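Local coordinates for protein pumilio homolog 23 (Arabidopsis thaliana, PDB 5WZJ) that binds RNA sequence-specifically through pumilio repeats, recognises an 18S rRNA sequence, and probably regulates translation and mRNA stability, at residues K275-S280 and N307-N312; E291-V296 and N303-K308. One frame throughout, in Å; residues are numbered along the deposited sequence.

Contact 1: residues K275-S280 and N307-N312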
loop_
_atom_site.group_PDB
_atom_site.type_symbol
_atom_site.label_atom_id
_atom_site.label_comp_id
_atom_site.label_asym_id
_atom_site.label_seq_id
_atom_site.Cartn_x
_atom_site.Cartn_y
_atom_site.Cartn_z
ATOM N N LYS A 275 7.464 9.237 27.326
ATOM C CA LYS A 275 8.384 8.140 27.604
ATOM C C LYS A 275 7.732 6.776 27.363
ATOM O O LYS A 275 8.340 5.884 26.759
ATOM C CB LYS A 275 8.873 8.260 29.048
ATOM C CG LYS A 275 10.126 7.468 29.391
ATOM C CD LYS A 275 10.828 8.083 30.609
ATOM C CE LYS A 275 12.161 7.406 30.914
ATOM N NZ LYS A 275 11.998 6.118 31.648
ATOM N N GLU A 276 6.494 6.594 27.836
ATOM C CA GLU A 276 5.811 5.317 27.645
ATOM C C GLU A 276 5.538 5.045 26.167
ATOM O O GLU A 276 5.669 3.902 25.704
ATOM C CB GLU A 276 4.509 5.302 28.450
ATOM C CG GLU A 276 4.731 5.330 29.976
ATOM C CD GLU A 276 3.441 5.436 30.776
ATOM O OE1 GLU A 276 3.444 5.049 31.963
ATOM O OE2 GLU A 276 2.426 5.921 30.236
ATOM N N ILE A 277 5.146 6.080 25.415
ATOM C CA ILE A 277 4.945 5.939 23.970
ATOM C C ILE A 277 6.254 5.544 23.297
ATOM O O ILE A 277 6.311 4.583 22.524
ATOM C CB ILE A 277 4.380 7.245 23.373
ATOM C CG1 ILE A 277 2.963 7.513 23.885
ATOM C CG2 ILE A 277 4.365 7.192 21.847
ATOM C CD1 ILE A 277 2.487 8.933 23.586
ATOM N N LEU A 278 7.335 6.263 23.614
ATOM C CA LEU A 278 8.642 5.948 23.043
ATOM C C LEU A 278 9.067 4.519 23.373
ATOM O O LEU A 278 9.541 3.789 22.497
ATOM C CB LEU A 278 9.689 6.947 23.538
ATOM C CG LEU A 278 11.124 6.717 23.050
ATOM C CD1 LEU A 278 11.188 6.801 21.530
ATOM C CD2 LEU A 278 12.101 7.715 23.680
ATOM N N GLU A 279 8.881 4.094 24.629
ATOM C CA GLU A 279 9.319 2.766 25.058
ATOM C C GLU A 279 8.526 1.633 24.419
ATOM O O GLU A 279 9.013 0.499 24.384
ATOM C CB GLU A 279 9.224 2.636 26.583
ATOM C CG GLU A 279 10.409 3.210 27.336
ATOM C CD GLU A 279 10.148 3.356 28.833
ATOM O OE1 GLU A 279 9.083 2.895 29.309
ATOM O OE2 GLU A 279 11.009 3.946 29.523
ATOM N N SER A 280 7.314 1.896 23.941
ATOM C CA SER A 280 6.523 0.865 23.285
ATOM C C SER A 280 6.731 0.834 21.776
ATOM O O SER A 280 6.142 -0.021 21.105
ATOM C CB SER A 280 5.030 1.069 23.595
ATOM O OG SER A 280 4.796 1.149 24.991
ATOM N N ASN A 307 8.271 16.412 18.319
ATOM C CA ASN A 307 9.092 17.058 19.343
ATOM C C ASN A 307 9.205 16.221 20.615
ATOM O O ASN A 307 10.302 16.063 21.165
ATOM C CB ASN A 307 8.522 18.437 19.656
ATOM C CG ASN A 307 8.748 19.421 18.518
ATOM O OD1 ASN A 307 9.811 19.428 17.889
ATOM N ND2 ASN A 307 7.748 20.247 18.244
ATOM N N LYS A 308 8.088 15.690 21.115
ATOM C CA LYS A 308 8.101 15.083 22.443
ATOM C C LYS A 308 8.450 13.600 22.435
ATOM O O LYS A 308 8.920 13.088 23.452
ATOM C CB LYS A 308 6.741 15.271 23.134
ATOM C CG LYS A 308 6.273 16.722 23.178
ATOM C CD LYS A 308 7.236 17.629 23.957
ATOM C CE LYS A 308 6.705 19.080 24.022
ATOM N NZ LYS A 308 5.374 19.146 24.733
ATOM N N VAL A 309 8.229 12.891 21.338
ATOM C CA VAL A 309 8.432 11.452 21.291
ATOM C C VAL A 309 9.685 11.085 20.499
ATOM O O VAL A 309 10.549 10.361 20.994
ATOM C CB VAL A 309 7.181 10.741 20.726
ATOM C CG1 VAL A 309 7.493 9.292 20.399
ATOM C CG2 VAL A 309 6.026 10.841 21.729
ATOM N N PHE A 310 9.808 11.592 19.272
ATOM C CA PHE A 310 10.786 11.054 18.328
ATOM C C PHE A 310 12.111 11.807 18.323
ATOM O O PHE A 310 13.162 11.184 18.152
ATOM C CB PHE A 310 10.195 11.048 16.915
ATOM C CG PHE A 310 9.054 10.101 16.768
ATOM C CD1 PHE A 310 9.292 8.735 16.651
ATOM C CD2 PHE A 310 7.744 10.556 16.807
ATOM C CE1 PHE A 310 8.242 7.837 16.556
ATOM C CE2 PHE A 310 6.682 9.661 16.687
ATOM C CZ PHE A 310 6.932 8.306 16.573
ATOM N N LYS A 311 12.081 13.127 18.482
ATOM C CA LYS A 311 13.302 13.915 18.380
ATOM C C LYS A 311 14.338 13.410 19.380
ATOM O O LYS A 311 14.010 13.087 20.524
ATOM C CB LYS A 311 12.994 15.398 18.611
ATOM C CG LYS A 311 14.186 16.347 18.335
ATOM C CD LYS A 311 13.893 17.784 18.783
ATOM C CE LYS A 311 15.154 18.661 18.707
ATOM N NZ LYS A 311 14.883 20.088 19.047
ATOM N N ASN A 312 15.584 13.289 18.920
ATOM C CA ASN A 312 16.750 12.767 19.634
ATOM C C ASN A 312 16.783 11.238 19.707
ATOM O O ASN A 312 17.780 10.687 20.171
ATOM C CB ASN A 312 16.893 13.334 21.060
ATOM C CG ASN A 312 16.969 14.843 21.063
ATOM O OD1 ASN A 312 17.691 15.429 20.270
ATOM N ND2 ASN A 312 16.195 15.478 21.925
#

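Contact 2: residues E291-V296 and N303-K308. With nucleotides of chain B.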
loop_
_atom_site.group_PDB
_atom_site.type_symbol
_atom_site.label_atom_id
_atom_site.label_comp_id
_atom_site.label_asym_id
_atom_site.label_seq_id
_atom_site.Cartn_x
_atom_site.Cartn_y
_atom_site.Cartn_z
ATOM N N GLU A 291 2.502 4.114 12.895
ATOM C CA GLU A 291 2.620 4.444 11.473
ATOM C C GLU A 291 1.355 5.119 10.972
ATOM O O GLU A 291 1.410 6.139 10.281
ATOM C CB GLU A 291 2.876 3.192 10.630
ATOM C CG GLU A 291 4.251 2.555 10.748
ATOM C CD GLU A 291 4.353 1.374 9.802
ATOM O OE1 GLU A 291 4.450 0.219 10.269
ATOM O OE2 GLU A 291 4.262 1.610 8.579
ATOM N N VAL A 292 0.199 4.559 11.322
ATOM C CA VAL A 292 -1.056 5.101 10.818
ATOM C C VAL A 292 -1.376 6.430 11.492
ATOM O O VAL A 292 -1.827 7.377 10.839
ATOM C CB VAL A 292 -2.191 4.076 10.992
ATOM C CG1 VAL A 292 -3.512 4.690 10.540
ATOM C CG2 VAL A 292 -1.891 2.825 10.157
ATOM N N ILE A 293 -1.130 6.531 12.802
ATOM C CA ILE A 293 -1.306 7.804 13.500
ATOM C C ILE A 293 -0.543 8.919 12.790
ATOM O O ILE A 293 -1.079 10.011 12.543
ATOM C CB ILE A 293 -0.870 7.678 14.970
ATOM C CG1 ILE A 293 -1.888 6.839 15.750
ATOM C CG2 ILE A 293 -0.734 9.053 15.597
ATOM C CD1 ILE A 293 -1.419 6.481 17.142
ATOM N N LEU A 294 0.723 8.659 12.451
ATOM C CA LEU A 294 1.537 9.696 11.818
ATOM C C LEU A 294 1.038 10.029 10.419
ATOM O O LEU A 294 1.130 11.186 9.995
ATOM C CB LEU A 294 3.006 9.264 11.780
ATOM C CG LEU A 294 3.684 9.225 13.157
ATOM C CD1 LEU A 294 5.100 8.660 13.087
ATOM C CD2 LEU A 294 3.705 10.634 13.721
ATOM N N GLU A 295 0.486 9.040 9.705
ATOM C CA GLU A 295 -0.048 9.285 8.369
ATOM C C GLU A 295 -1.285 10.169 8.394
ATOM O O GLU A 295 -1.513 10.933 7.452
ATOM C CB GLU A 295 -0.390 7.968 7.676
ATOM C CG GLU A 295 0.836 7.264 7.162
ATOM C CD GLU A 295 0.589 5.812 6.848
ATOM O OE1 GLU A 295 -0.564 5.459 6.477
ATOM O OE2 GLU A 295 1.565 5.038 6.986
ATOM N N VAL A 296 -2.132 10.042 9.422
ATOM C CA VAL A 296 -3.367 10.824 9.472
ATOM C C VAL A 296 -3.288 12.025 10.407
ATOM O O VAL A 296 -4.239 12.823 10.444
ATOM C CB VAL A 296 -4.573 9.945 9.870
ATOM C CG1 VAL A 296 -4.734 8.818 8.878
ATOM C CG2 VAL A 296 -4.407 9.422 11.311
ATOM N N ASN A 303 3.320 17.685 14.965
ATOM C CA ASN A 303 4.467 18.440 15.469
ATOM C C ASN A 303 4.764 18.079 16.918
ATOM O O ASN A 303 5.930 18.001 17.321
ATOM C CB ASN A 303 4.221 19.947 15.332
ATOM C CG ASN A 303 4.240 20.409 13.877
ATOM O OD1 ASN A 303 4.665 19.672 12.990
ATOM N ND2 ASN A 303 3.777 21.630 13.629
ATOM N N GLU A 304 3.720 17.846 17.712
ATOM C CA GLU A 304 3.918 17.494 19.114
ATOM C C GLU A 304 4.552 16.110 19.256
ATOM O O GLU A 304 5.453 15.915 20.084
ATOM C CB GLU A 304 2.580 17.577 19.857
ATOM C CG GLU A 304 2.627 17.211 21.347
ATOM C CD GLU A 304 3.220 18.296 22.233
ATOM O OE1 GLU A 304 3.711 19.311 21.693
ATOM O OE2 GLU A 304 3.198 18.124 23.477
ATOM N N MET A 305 4.105 15.135 18.453
ATOM C CA MET A 305 4.742 13.820 18.475
ATOM C C MET A 305 6.206 13.908 18.043
ATOM O O MET A 305 7.089 13.307 18.674
ATOM C CB MET A 305 3.962 12.847 17.585
ATOM C CG MET A 305 2.573 12.529 18.145
ATOM S SD MET A 305 1.670 11.385 17.085
ATOM C CE MET A 305 2.544 9.865 17.459
ATOM N N PHE A 306 6.479 14.641 16.957
ATOM C CA PHE A 306 7.855 14.840 16.504
ATOM C C PHE A 306 8.734 15.368 17.633
ATOM O O PHE A 306 9.806 14.819 17.920
ATOM C CB PHE A 306 7.864 15.801 15.306
ATOM C CG PHE A 306 9.222 15.995 14.678
ATOM C CD1 PHE A 306 10.162 16.828 15.261
ATOM C CD2 PHE A 306 9.535 15.372 13.482
ATOM C CE1 PHE A 306 11.412 17.009 14.677
ATOM C CE2 PHE A 306 10.777 15.532 12.896
ATOM C CZ PHE A 306 11.715 16.364 13.488
ATOM N N ASN A 307 8.271 16.412 18.319
ATOM C CA ASN A 307 9.092 17.058 19.343
ATOM C C ASN A 307 9.205 16.221 20.615
ATOM O O ASN A 307 10.302 16.063 21.165
ATOM C CB ASN A 307 8.522 18.437 19.656
ATOM C CG ASN A 307 8.748 19.421 18.518
ATOM O OD1 ASN A 307 9.811 19.428 17.889
ATOM N ND2 ASN A 307 7.748 20.247 18.244
ATOM N N LYS A 308 8.088 15.690 21.115
ATOM C CA LYS A 308 8.101 15.083 22.443
ATOM C C LYS A 308 8.450 13.600 22.435
ATOM O O LYS A 308 8.920 13.088 23.452
ATOM C CB LYS A 308 6.741 15.271 23.134
ATOM C CG LYS A 308 6.273 16.722 23.178
ATOM C CD LYS A 308 7.236 17.629 23.957
ATOM C CE LYS A 308 6.705 19.080 24.022
ATOM N NZ LYS A 308 5.374 19.146 24.733
ATOM P P G B 7 11.135 -9.206 7.457
ATOM O OP1 G B 7 11.863 -10.416 7.902
ATOM O OP2 G B 7 10.191 -9.182 6.318
ATOM O "O5'" G B 7 10.241 -8.687 8.672
ATOM C "C5'" G B 7 10.756 -8.653 9.989
ATOM C "C4'" G B 7 9.765 -8.040 10.947
ATOM O "O4'" G B 7 9.739 -6.596 10.800
ATOM C "C3'" G B 7 8.315 -8.441 10.747
ATOM O "O3'" G B 7 8.035 -9.736 11.244
ATOM C "C2'" G B 7 7.573 -7.319 11.466
ATOM O "O2'" G B 7 7.613 -7.520 12.868
ATOM C "C1'" G B 7 8.454 -6.108 11.124
ATOM N N9 G B 7 7.910 -5.379 9.969
ATOM C C8 G B 7 7.981 -5.740 8.643
ATOM N N7 G B 7 7.357 -4.903 7.868
ATOM C C5 G B 7 6.833 -3.943 8.724
ATOM C C6 G B 7 6.057 -2.786 8.456
ATOM O O6 G B 7 5.671 -2.375 7.362
ATOM N N1 G B 7 5.740 -2.075 9.608
ATOM C C2 G B 7 6.117 -2.458 10.871
ATOM N N2 G B 7 5.713 -1.662 11.872
ATOM N N3 G B 7 6.838 -3.540 11.136
ATOM C C4 G B 7 7.159 -4.230 10.027
#

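Contact 1: residues K275-S280 and N307-N312
In the pumilio repeat array of the protein, Ile-277 and Leu-278 of helix 271-279 pack against Val-309, near the end of helix 299-310. The two backbones come closest at Leu-278 and Val-309, whose CA atoms are 5.8 Å apart. Ile-277 points its CB toward the other helix. With chi1 at -67° its CG2 branch lies anti to the backbone N and does the touching. This methyl, Ile-277 CG2, meets both branches of Val-309, at 4.0 Å from CG1 and 4.0 Å from CG2. The two side chains cross at about a right angle, and one methyl of Ile-277 bears on the fork of the valine.

Leu-278 works differently. Its CD1 lies 3.7 Å from Val-309 O, an apolar methyl against a backbone carbonyl oxygen. Its CB also approaches Val-309 CG1 more loosely. No hydrogen bond joins the segments; the contact is van der Waals packing. Val-309 CG1 has a second neighbour in its own segment. It sits over the centre of the Phe-310 ring, 3.7 Å above the plane.

Outside this apolar patch, Lys-275 NZ forms a salt bridge with Glu-279 OE2 at 3.2 Å, one turn further along the exposed side of helix 271-279. Glu-276 forms another with Arg-256. Helix 299-310 has a wide pi-type turn at 307-310, and Lys-311 leaves the helical path. Around the contact, Leu-278 reaches Leu-317 of helix 314-318, Val-309 touches Met-281, and Phe-310 packs against helices 284-296 and 323-332.

Contact 2: residues E291-V296 and N303-K308
Ile-293 and Leu-294 meet Met-305 where helices 284-296 and 299-310 of the pumilio fold pack together. The first of these helices also reaches the bound RNA. First along 291-296, Glu-291 has its CG anti to the carbonyl carbon, and the chain runs on extended to the base. Glu-291 OE1 accepts two hydrogen bonds from the Watson-Crick edge of G7 of chain B. G7 N1 lies 2.7 Å from Glu-291 OE1. G7 N2 lies 2.8 Å from the same Glu-291 OE1. Both bonds are somewhat bent, at 149° and 144°, as one oxygen takes both N-H groups. Glu-291 OE2 and Glu-295 OE2 both form salt bridges with Arg-181, which probably holds the Glu-291 carboxylate in place for the guanine. Ile-293 points its CB toward helix 299-310 and crosses Met-305 at about a right angle. Leu-294 brings its CD2 in to the end of Met-305 at an oblique angle, while also touching helix 323-332. Across the contact, Met-305 bends at its last torsion, chi3 74°, and its sulfur and methyl each lie near both Ile-293 CG2 and Leu-294 CD2. The closest approach is 3.7 Å, from Met-305 SD to Ile-293 CG2. Met-305 CE lies 4.0 Å from Leu-294 CD2.

How the contacts relate
Contact 2 is wholly buried; contact 1 is largely buried, with Leu-278 partly exposed. They use helix 299-310 at successive turns, and Asn-307 and Lys-308 belong to both. Contact 1 joins it to helix 271-279, contact 2 to helix 284-296, the next helix in the chain. The centre of contact 1 is about 26 Å from the centre of the chain, against about 19 Å for contact 2. Both use branched aliphatic side chains; contact 1 adds a backbone carbonyl, contact 2 the thioether of Met-305. Only contact 2 has a segment that reads a base. The two meet where Phe-310 CZ packs 4.0 Å from Leu-294 CD1. A probable hydrogen bond from Phe-310 N to Met-305 O links them through the widened helix.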